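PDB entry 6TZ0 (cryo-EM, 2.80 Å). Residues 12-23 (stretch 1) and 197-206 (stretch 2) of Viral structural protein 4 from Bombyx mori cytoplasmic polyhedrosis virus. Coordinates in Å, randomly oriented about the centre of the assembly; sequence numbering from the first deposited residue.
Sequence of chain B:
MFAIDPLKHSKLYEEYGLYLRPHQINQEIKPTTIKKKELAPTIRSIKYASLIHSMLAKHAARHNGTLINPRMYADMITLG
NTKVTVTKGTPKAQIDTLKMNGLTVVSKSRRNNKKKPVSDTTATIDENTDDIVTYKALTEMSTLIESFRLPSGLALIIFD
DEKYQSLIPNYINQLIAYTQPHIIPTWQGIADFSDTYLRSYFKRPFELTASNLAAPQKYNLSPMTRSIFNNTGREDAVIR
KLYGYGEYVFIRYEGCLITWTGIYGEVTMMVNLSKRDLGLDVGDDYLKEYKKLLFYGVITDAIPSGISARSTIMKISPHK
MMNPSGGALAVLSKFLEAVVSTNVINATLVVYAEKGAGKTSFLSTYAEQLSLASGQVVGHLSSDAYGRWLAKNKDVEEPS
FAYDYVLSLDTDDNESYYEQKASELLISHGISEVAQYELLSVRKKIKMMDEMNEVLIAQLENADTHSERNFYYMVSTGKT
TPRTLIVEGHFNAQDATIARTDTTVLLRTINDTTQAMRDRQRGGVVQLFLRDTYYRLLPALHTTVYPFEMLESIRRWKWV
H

Stretch 1, residues 12-23: LYEEYGLYLRPH
Stretch 2 197-206: YLRSYFKRPF

Both stretches leave a helix and then run extended where they meet. Stretch 1 opens in the last turn of a helix that begins earlier in the chain and includes L12, Y13 and E14. G17 breaks out of it with phi/psi 87/25, in a Schellman motif: G17 N bonds to E14 O at 3.2 Å and L18 N to Y13 O at 3.0 Å. At these angles a CB would be jammed against the preceding carbonyl oxygen, so glycine fits. From L18 to P22 the backbone is extended, with phi between -123 and -67 and psi between 123 and 162. Stretch 2 opens in a helix that begins earlier in the chain and includes Y197 to S200; F202 (-116/167) and K203 (-72/137) are extended and lead into the strand that includes R204 to F206.

The register is set by a single beta bridge between L20 and F202, with L20 CA 4.7 Å from F202 CA. Further back, G17 CA lies 7.8 Å from P205 CA, so the chains run in opposite directions. The strongest bond is K203 N to Y19 O, 2.7 Å at 164°. R21 N to Y201 O is as straight, at 166°, but long at 3.5 Å and weak. The contact buries 646 Å², and F202, R21 and K203 cover the most.

F202 gives up 117 Å². Its CA-to-CB bond points away overall, yet CB touches stretch 1. With chi1 -69° (m) and chi2 -82°, the ring lies among apolar side chains. L18 (m, chi2 67°) packs over one face: L18 CB is 3.6 Å from F202 CD1, and L18 CD2 makes a CH-pi contact 3.8 Å from the F202 ring centroid. L18 CD2 also meets L198 CD2 at 3.7 Å. L20 (m, t) brings its CD2 to 3.8 Å from F202 CE1. Y13 (m, chi2 -85°) places CD1 3.8 Å from F202 CZ; the ring planes are 27° apart, but slid so that they barely overlap. A flat, apolar ring suits this buried site.

R21 covers 100 Å². Its CA-to-CB bond points sideways, but chi angles -172°, 171°, -68° and 172° (t, t, m, extended) bring the guanidinium to the carbonyls around the end of the helix. R21 NH2 is 2.7 Å from R199 O and 2.8 Å from F202 O. Both are hydrogen bonds, weak because their angles are 118° and 115°. S200 O lies over one guanidinium face, 3.4 Å from R21 NH1, at an angle too poor for a bond. Arginine suits the place because its long chain carries several donors and a positive charge to these oxygens.

K203 covers 97 Å². Its chi angles are -68°, -179°, 169° and 68° (m, t, t, p). K203 CD passes 4.0 Å from Y19 CB, and K203 NZ makes a weak hydrogen bond to L20 O at 2.8 Å. P22 CD is 3.5 Å from K203 NZ. The long methylene chain packs along stretch 1 while its charged end finds a backbone acceptor.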

ATOM      1  N   LEU B  12      26.747  35.701  12.717  1.00 31.35           N
ATOM      2  CA  LEU B  12      25.650  35.445  11.790  1.00 31.35           C
ATOM      3  C   LEU B  12      24.821  36.699  11.549  1.00 31.35           C
ATOM      4  O   LEU B  12      24.375  36.950  10.426  1.00 31.35           O
ATOM      5  CB  LEU B  12      24.765  34.327  12.333  1.00 31.35           C
ATOM      6  CG  LEU B  12      23.511  33.981  11.528  1.00 31.35           C
ATOM      7  CD1 LEU B  12      23.868  33.398  10.174  1.00 31.35           C
ATOM      8  CD2 LEU B  12      22.606  33.058  12.310  1.00 31.35           C
ATOM      9  N   TYR B  13      24.607  37.499  12.591  1.00 29.21           N
ATOM     10  CA  TYR B  13      23.901  38.757  12.406  1.00 29.21           C
ATOM     11  C   TYR B  13      24.779  39.798  11.731  1.00 29.21           C
ATOM     12  O   TYR B  13      24.261  40.668  11.028  1.00 29.21           O
ATOM     13  CB  TYR B  13      23.381  39.268  13.744  1.00 29.21           C
ATOM     14  CG  TYR B  13      22.188  38.502  14.254  1.00 29.21           C
ATOM     15  CD1 TYR B  13      20.906  38.824  13.840  1.00 29.21           C
ATOM     16  CD2 TYR B  13      22.344  37.442  15.130  1.00 29.21           C
ATOM     17  CE1 TYR B  13      19.817  38.123  14.298  1.00 29.21           C
ATOM     18  CE2 TYR B  13      21.257  36.735  15.591  1.00 29.21           C
ATOM     19  CZ  TYR B  13      19.999  37.085  15.173  1.00 29.21           C
ATOM     20  OH  TYR B  13      18.914  36.384  15.625  1.00 29.21           O
ATOM     21  N   GLU B  14      26.101  39.721  11.918  1.00 31.87           N
ATOM     22  CA  GLU B  14      27.000  40.621  11.199  1.00 31.87           C
ATOM     23  C   GLU B  14      26.987  40.334   9.708  1.00 31.87           C
ATOM     24  O   GLU B  14      27.235  41.230   8.895  1.00 31.87           O
ATOM     25  CB  GLU B  14      28.426  40.502  11.733  1.00 31.87           C
ATOM     26  CG  GLU B  14      28.626  41.000  13.143  1.00 31.87           C
ATOM     27  CD  GLU B  14      30.075  40.995  13.551  1.00 31.87           C
ATOM     28  OE1 GLU B  14      30.906  40.471  12.785  1.00 31.87           O
ATOM     29  OE2 GLU B  14      30.387  41.529  14.634  1.00 31.87           O
ATOM     30  N   GLU B  15      26.729  39.078   9.338  1.00 33.62           N
ATOM     31  CA  GLU B  15      26.585  38.708   7.933  1.00 33.62           C
ATOM     32  C   GLU B  15      25.412  39.427   7.272  1.00 33.62           C
ATOM     33  O   GLU B  15      25.503  39.848   6.114  1.00 33.62           O
ATOM     34  CB  GLU B  15      26.413  37.197   7.841  1.00 33.62           C
ATOM     35  CG  GLU B  15      26.219  36.645   6.461  1.00 33.62           C
ATOM     36  CD  GLU B  15      26.015  35.148   6.483  1.00 33.62           C
ATOM     37  OE1 GLU B  15      26.049  34.566   7.589  1.00 33.62           O
ATOM     38  OE2 GLU B  15      25.807  34.553   5.405  1.00 33.62           O
ATOM     39  N   TYR B  16      24.310  39.597   8.001  1.00 32.54           N
ATOM     40  CA  TYR B  16      23.118  40.260   7.484  1.00 32.54           C
ATOM     41  C   TYR B  16      23.241  41.777   7.434  1.00 32.54           C
ATOM     42  O   TYR B  16      22.294  42.439   6.997  1.00 32.54           O
ATOM     43  CB  TYR B  16      21.916  39.870   8.340  1.00 32.54           C
ATOM     44  CG  TYR B  16      21.415  38.476   8.079  1.00 32.54           C
ATOM     45  CD1 TYR B  16      21.517  37.912   6.828  1.00 32.54           C
ATOM     46  CD2 TYR B  16      20.908  37.698   9.106  1.00 32.54           C
ATOM     47  CE1 TYR B  16      21.076  36.631   6.581  1.00 32.54           C
ATOM     48  CE2 TYR B  16      20.470  36.405   8.873  1.00 32.54           C
ATOM     49  CZ  TYR B  16      20.561  35.880   7.604  1.00 32.54           C
ATOM     50  OH  TYR B  16      20.132  34.602   7.345  1.00 32.54           O
ATOM     51  N   GLY B  17      24.370  42.340   7.848  1.00 31.39           N
ATOM     52  CA  GLY B  17      24.520  43.773   7.929  1.00 31.39           C
ATOM     53  C   GLY B  17      24.050  44.376   9.228  1.00 31.39           C
ATOM     54  O   GLY B  17      23.697  45.558   9.255  1.00 31.39           O
ATOM     55  N   LEU B  18      24.046  43.604  10.311  1.00 30.93           N
ATOM     56  CA  LEU B  18      23.466  44.007  11.584  1.00 30.93           C
ATOM     57  C   LEU B  18      24.539  43.930  12.654  1.00 30.93           C
ATOM     58  O   LEU B  18      25.134  42.870  12.862  1.00 30.93           O
ATOM     59  CB  LEU B  18      22.286  43.108  11.953  1.00 30.93           C
ATOM     60  CG  LEU B  18      20.873  43.302  11.407  1.00 30.93           C
ATOM     61  CD1 LEU B  18      20.771  43.053   9.938  1.00 30.93           C
ATOM     62  CD2 LEU B  18      20.014  42.302  12.104  1.00 30.93           C
ATOM     63  N   TYR B  19      24.780  45.043  13.332  1.00 31.75           N
ATOM     64  CA  TYR B  19      25.802  45.150  14.359  1.00 31.75           C
ATOM     65  C   TYR B  19      25.157  45.520  15.681  1.00 31.75           C
ATOM     66  O   TYR B  19      24.287  46.391  15.723  1.00 31.75           O
ATOM     67  CB  TYR B  19      26.830  46.205  13.971  1.00 31.75           C
ATOM     68  CG  TYR B  19      27.716  45.789  12.834  1.00 31.75           C
ATOM     69  CD1 TYR B  19      27.975  44.463  12.587  1.00 31.75           C
ATOM     70  CD2 TYR B  19      28.240  46.718  11.964  1.00 31.75           C
ATOM     71  CE1 TYR B  19      28.773  44.079  11.542  1.00 31.75           C
ATOM     72  CE2 TYR B  19      29.043  46.331  10.915  1.00 31.75           C
ATOM     73  CZ  TYR B  19      29.302  45.006  10.713  1.00 31.75           C
ATOM     74  OH  TYR B  19      30.092  44.586   9.673  1.00 31.75           O
ATOM     75  N   LEU B  20      25.580  44.858  16.754  1.00 31.87           N
ATOM     76  CA  LEU B  20      25.015  45.128  18.068  1.00 31.87           C
ATOM     77  C   LEU B  20      25.387  46.521  18.549  1.00 31.87           C
ATOM     78  O   LEU B  20      26.525  46.969  18.400  1.00 31.87           O
ATOM     79  CB  LEU B  20      25.477  44.089  19.093  1.00 31.87           C
ATOM     80  CG  LEU B  20      24.855  42.695  19.049  1.00 31.87           C
ATOM     81  CD1 LEU B  20      25.544  41.779  20.034  1.00 31.87           C
ATOM     82  CD2 LEU B  20      23.382  42.783  19.366  1.00 31.87           C
ATOM     83  N   ARG B  21      24.405  47.205  19.100  1.00 37.15           N
ATOM     84  CA  ARG B  21      24.623  48.509  19.694  1.00 37.15           C
ATOM     85  C   ARG B  21      25.360  48.322  21.017  1.00 37.15           C
ATOM     86  O   ARG B  21      25.012  47.417  21.780  1.00 37.15           O
ATOM     87  CB  ARG B  21      23.267  49.185  19.883  1.00 37.15           C
ATOM     88  CG  ARG B  21      23.302  50.623  20.309  1.00 37.15           C
ATOM     89  CD  ARG B  21      21.925  51.229  20.236  1.00 37.15           C
ATOM     90  NE  ARG B  21      21.473  51.332  18.857  1.00 37.15           N
ATOM     91  CZ  ARG B  21      20.246  51.691  18.508  1.00 37.15           C
ATOM     92  NH1 ARG B  21      19.352  51.985  19.443  1.00 37.15           N
ATOM     93  NH2 ARG B  21      19.913  51.759  17.228  1.00 37.15           N
ATOM     94  N   PRO B  22      26.390  49.120  21.308  1.00 41.15           N
ATOM     95  CA  PRO B  22      27.267  48.817  22.449  1.00 41.15           C
ATOM     96  C   PRO B  22      26.587  49.049  23.788  1.00 41.15           C
ATOM     97  O   PRO B  22      25.571  49.734  23.905  1.00 41.15           O
ATOM     98  CB  PRO B  22      28.445  49.774  22.255  1.00 41.15           C
ATOM     99  CG  PRO B  22      27.887  50.890  21.473  1.00 41.15           C
ATOM    100  CD  PRO B  22      26.882  50.280  20.549  1.00 41.15           C
ATOM    101  N   HIS B  23      27.179  48.449  24.814  1.00 44.78           N
ATOM    102  CA  HIS B  23      26.591  48.435  26.146  1.00 44.78           C
ATOM    103  C   HIS B  23      27.314  49.404  27.076  1.00 44.78           C
ATOM    104  O   HIS B  23      27.247  50.622  26.904  1.00 44.78           O
ATOM    105  CB  HIS B  23      26.631  47.019  26.723  1.00 44.78           C
ATOM    106  CG  HIS B  23      25.939  46.001  25.871  1.00 44.78           C
ATOM    107  ND1 HIS B  23      24.568  45.914  25.778  1.00 44.78           N
ATOM    108  CD2 HIS B  23      26.432  45.030  25.066  1.00 44.78           C
ATOM    109  CE1 HIS B  23      24.245  44.932  24.954  1.00 44.78           C
ATOM    110  NE2 HIS B  23      25.359  44.380  24.508  1.00 44.78           N
ATOM    111  N   TYR B 197      12.392  46.244  16.054  1.00 33.14           N
ATOM    112  CA  TYR B 197      13.393  45.501  16.804  1.00 33.14           C
ATOM    113  C   TYR B 197      14.784  45.683  16.218  1.00 33.14           C
ATOM    114  O   TYR B 197      15.765  45.777  16.962  1.00 33.14           O
ATOM    115  CB  TYR B 197      13.027  44.026  16.834  1.00 33.14           C
ATOM    116  CG  TYR B 197      11.708  43.769  17.495  1.00 33.14           C
ATOM    117  CD1 TYR B 197      11.581  43.821  18.871  1.00 33.14           C
ATOM    118  CD2 TYR B 197      10.593  43.453  16.742  1.00 33.14           C
ATOM    119  CE1 TYR B 197      10.371  43.581  19.476  1.00 33.14           C
ATOM    120  CE2 TYR B 197       9.383  43.206  17.336  1.00 33.14           C
ATOM    121  CZ  TYR B 197       9.276  43.274  18.701  1.00 33.14           C
ATOM    122  OH  TYR B 197       8.065  43.029  19.293  1.00 33.14           O
ATOM    123  N   LEU B 198      14.888  45.742  14.893  1.00 32.25           N
ATOM    124  CA  LEU B 198      16.185  45.939  14.269  1.00 32.25           C
ATOM    125  C   LEU B 198      16.681  47.369  14.408  1.00 32.25           C
ATOM    126  O   LEU B 198      17.890  47.600  14.318  1.00 32.25           O
ATOM    127  CB  LEU B 198      16.125  45.546  12.794  1.00 32.25           C
ATOM    128  CG  LEU B 198      15.718  44.098  12.517  1.00 32.25           C
ATOM    129  CD1 LEU B 198      15.710  43.800  11.028  1.00 32.25           C
ATOM    130  CD2 LEU B 198      16.593  43.119  13.264  1.00 32.25           C
ATOM    131  N   ARG B 199      15.782  48.333  14.620  1.00 35.98           N
ATOM    132  CA  ARG B 199      16.211  49.690  14.930  1.00 35.98           C
ATOM    133  C   ARG B 199      16.589  49.819  16.397  1.00 35.98           C
ATOM    134  O   ARG B 199      17.531  50.543  16.739  1.00 35.98           O
ATOM    135  CB  ARG B 199      15.106  50.690  14.593  1.00 35.98           C
ATOM    136  CG  ARG B 199      15.516  52.144  14.678  1.00 35.98           C
ATOM    137  CD  ARG B 199      14.298  53.046  14.600  1.00 35.98           C
ATOM    138  NE  ARG B 199      13.599  52.948  13.326  1.00 35.98           N
ATOM    139  CZ  ARG B 199      13.890  53.689  12.266  1.00 35.98           C
ATOM    140  NH1 ARG B 199      13.201  53.542  11.144  1.00 35.98           N
ATOM    141  NH2 ARG B 199      14.866  54.585  12.333  1.00 35.98           N
ATOM    142  N   SER B 200      15.880  49.109  17.275  1.00 33.83           N
ATOM    143  CA  SER B 200      16.110  49.248  18.706  1.00 33.83           C
ATOM    144  C   SER B 200      17.330  48.472  19.189  1.00 33.83           C
ATOM    145  O   SER B 200      18.010  48.923  20.114  1.00 33.83           O
ATOM    146  CB  SER B 200      14.873  48.797  19.476  1.00 33.83           C
ATOM    147  OG  SER B 200      14.647  47.416  19.292  1.00 33.83           O
ATOM    148  N   TYR B 201      17.631  47.325  18.587  1.00 33.67           N
ATOM    149  CA  TYR B 201      18.696  46.456  19.074  1.00 33.67           C
ATOM    150  C   TYR B 201      20.002  46.602  18.318  1.00 33.67           C
ATOM    151  O   TYR B 201      21.063  46.358  18.895  1.00 33.67           O
ATOM    152  CB  TYR B 201      18.249  44.996  19.006  1.00 33.67           C
ATOM    153  CG  TYR B 201      17.253  44.602  20.063  1.00 33.67           C
ATOM    154  CD1 TYR B 201      17.236  45.222  21.295  1.00 33.67           C
ATOM    155  CD2 TYR B 201      16.282  43.656  19.798  1.00 33.67           C
ATOM    156  CE1 TYR B 201      16.316  44.864  22.254  1.00 33.67           C
ATOM    157  CE2 TYR B 201      15.356  43.299  20.745  1.00 33.67           C
ATOM    158  CZ  TYR B 201      15.376  43.909  21.969  1.00 33.67           C
ATOM    159  OH  TYR B 201      14.449  43.556  22.921  1.00 33.67           O
ATOM    160  N   PHE B 202      19.962  46.992  17.054  1.00 30.84           N
ATOM    161  CA  PHE B 202      21.144  47.002  16.212  1.00 30.84           C
ATOM    162  C   PHE B 202      21.487  48.420  15.778  1.00 30.84           C
ATOM    163  O   PHE B 202      20.698  49.351  15.930  1.00 30.84           O
ATOM    164  CB  PHE B 202      20.941  46.102  14.989  1.00 30.84           C
ATOM    165  CG  PHE B 202      20.877  44.644  15.320  1.00 30.84           C
ATOM    166  CD1 PHE B 202      22.035  43.916  15.502  1.00 30.84           C
ATOM    167  CD2 PHE B 202      19.660  44.001  15.464  1.00 30.84           C
ATOM    168  CE1 PHE B 202      21.983  42.581  15.808  1.00 30.84           C
ATOM    169  CE2 PHE B 202      19.607  42.661  15.774  1.00 30.84           C
ATOM    170  CZ  PHE B 202      20.770  41.954  15.945  1.00 30.84           C
ATOM    171  N   LYS B 203      22.692  48.574  15.237  1.00 31.97           N
ATOM    172  CA  LYS B 203      23.068  49.830  14.608  1.00 31.97           C
ATOM    173  C   LYS B 203      22.336  49.992  13.285  1.00 31.97           C
ATOM    174  O   LYS B 203      22.226  49.049  12.501  1.00 31.97           O
ATOM    175  CB  LYS B 203      24.571  49.880  14.365  1.00 31.97           C
ATOM    176  CG  LYS B 203      25.423  49.952  15.599  1.00 31.97           C
ATOM    177  CD  LYS B 203      26.877  50.030  15.209  1.00 31.97           C
ATOM    178  CE  LYS B 203      27.757  50.360  16.389  1.00 31.97           C
ATOM    179  NZ  LYS B 203      27.786  49.258  17.370  1.00 31.97           N
ATOM    180  N   ARG B 204      21.838  51.190  13.036  1.00 33.33           N
ATOM    181  CA  ARG B 204      21.145  51.456  11.783  1.00 33.33           C
ATOM    182  C   ARG B 204      22.158  51.836  10.706  1.00 33.33           C
ATOM    183  O   ARG B 204      22.971  52.732  10.927  1.00 33.33           O
ATOM    184  CB  ARG B 204      20.117  52.568  11.959  1.00 33.33           C
ATOM    185  CG  ARG B 204      19.345  52.901  10.688  1.00 33.33           C
ATOM    186  CD  ARG B 204      18.400  51.769  10.308  1.00 33.33           C
ATOM    187  NE  ARG B 204      17.760  51.964   9.007  1.00 33.33           N
ATOM    188  CZ  ARG B 204      16.596  52.575   8.819  1.00 33.33           C
ATOM    189  NH1 ARG B 204      15.933  53.066   9.851  1.00 33.33           N
ATOM    190  NH2 ARG B 204      16.093  52.699   7.597  1.00 33.33           N
ATOM    191  N   PRO B 205      22.152  51.173   9.553  1.00 32.48           N
ATOM    192  CA  PRO B 205      23.155  51.470   8.525  1.00 32.48           C
ATOM    193  C   PRO B 205      22.943  52.817   7.855  1.00 32.48           C
ATOM    194  O   PRO B 205      21.830  53.338   7.779  1.00 32.48           O
ATOM    195  CB  PRO B 205      22.974  50.329   7.517  1.00 32.48           C
ATOM    196  CG  PRO B 205      22.347  49.256   8.283  1.00 32.48           C
ATOM    197  CD  PRO B 205      21.443  49.920   9.262  1.00 32.48           C
ATOM    198  N   PHE B 206      24.041  53.374   7.355  1.00 32.66           N
ATOM    199  CA  PHE B 206      24.031  54.609   6.588  1.00 32.66           C
ATOM    200  C   PHE B 206      24.855  54.403   5.331  1.00 32.66           C
ATOM    201  O   PHE B 206      26.027  54.028   5.410  1.00 32.66           O
ATOM    202  CB  PHE B 206      24.588  55.778   7.398  1.00 32.66           C
ATOM    203  CG  PHE B 206      24.545  57.086   6.671  1.00 32.66           C
ATOM    204  CD1 PHE B 206      23.362  57.784   6.548  1.00 32.66           C
ATOM    205  CD2 PHE B 206      25.692  57.618   6.111  1.00 32.66           C
ATOM    206  CE1 PHE B 206      23.319  58.982   5.878  1.00 32.66           C
ATOM    207  CE2 PHE B 206      25.650  58.812   5.436  1.00 32.66           C
ATOM    208  CZ  PHE B 206      24.464  59.496   5.326  1.00 32.66           C
TER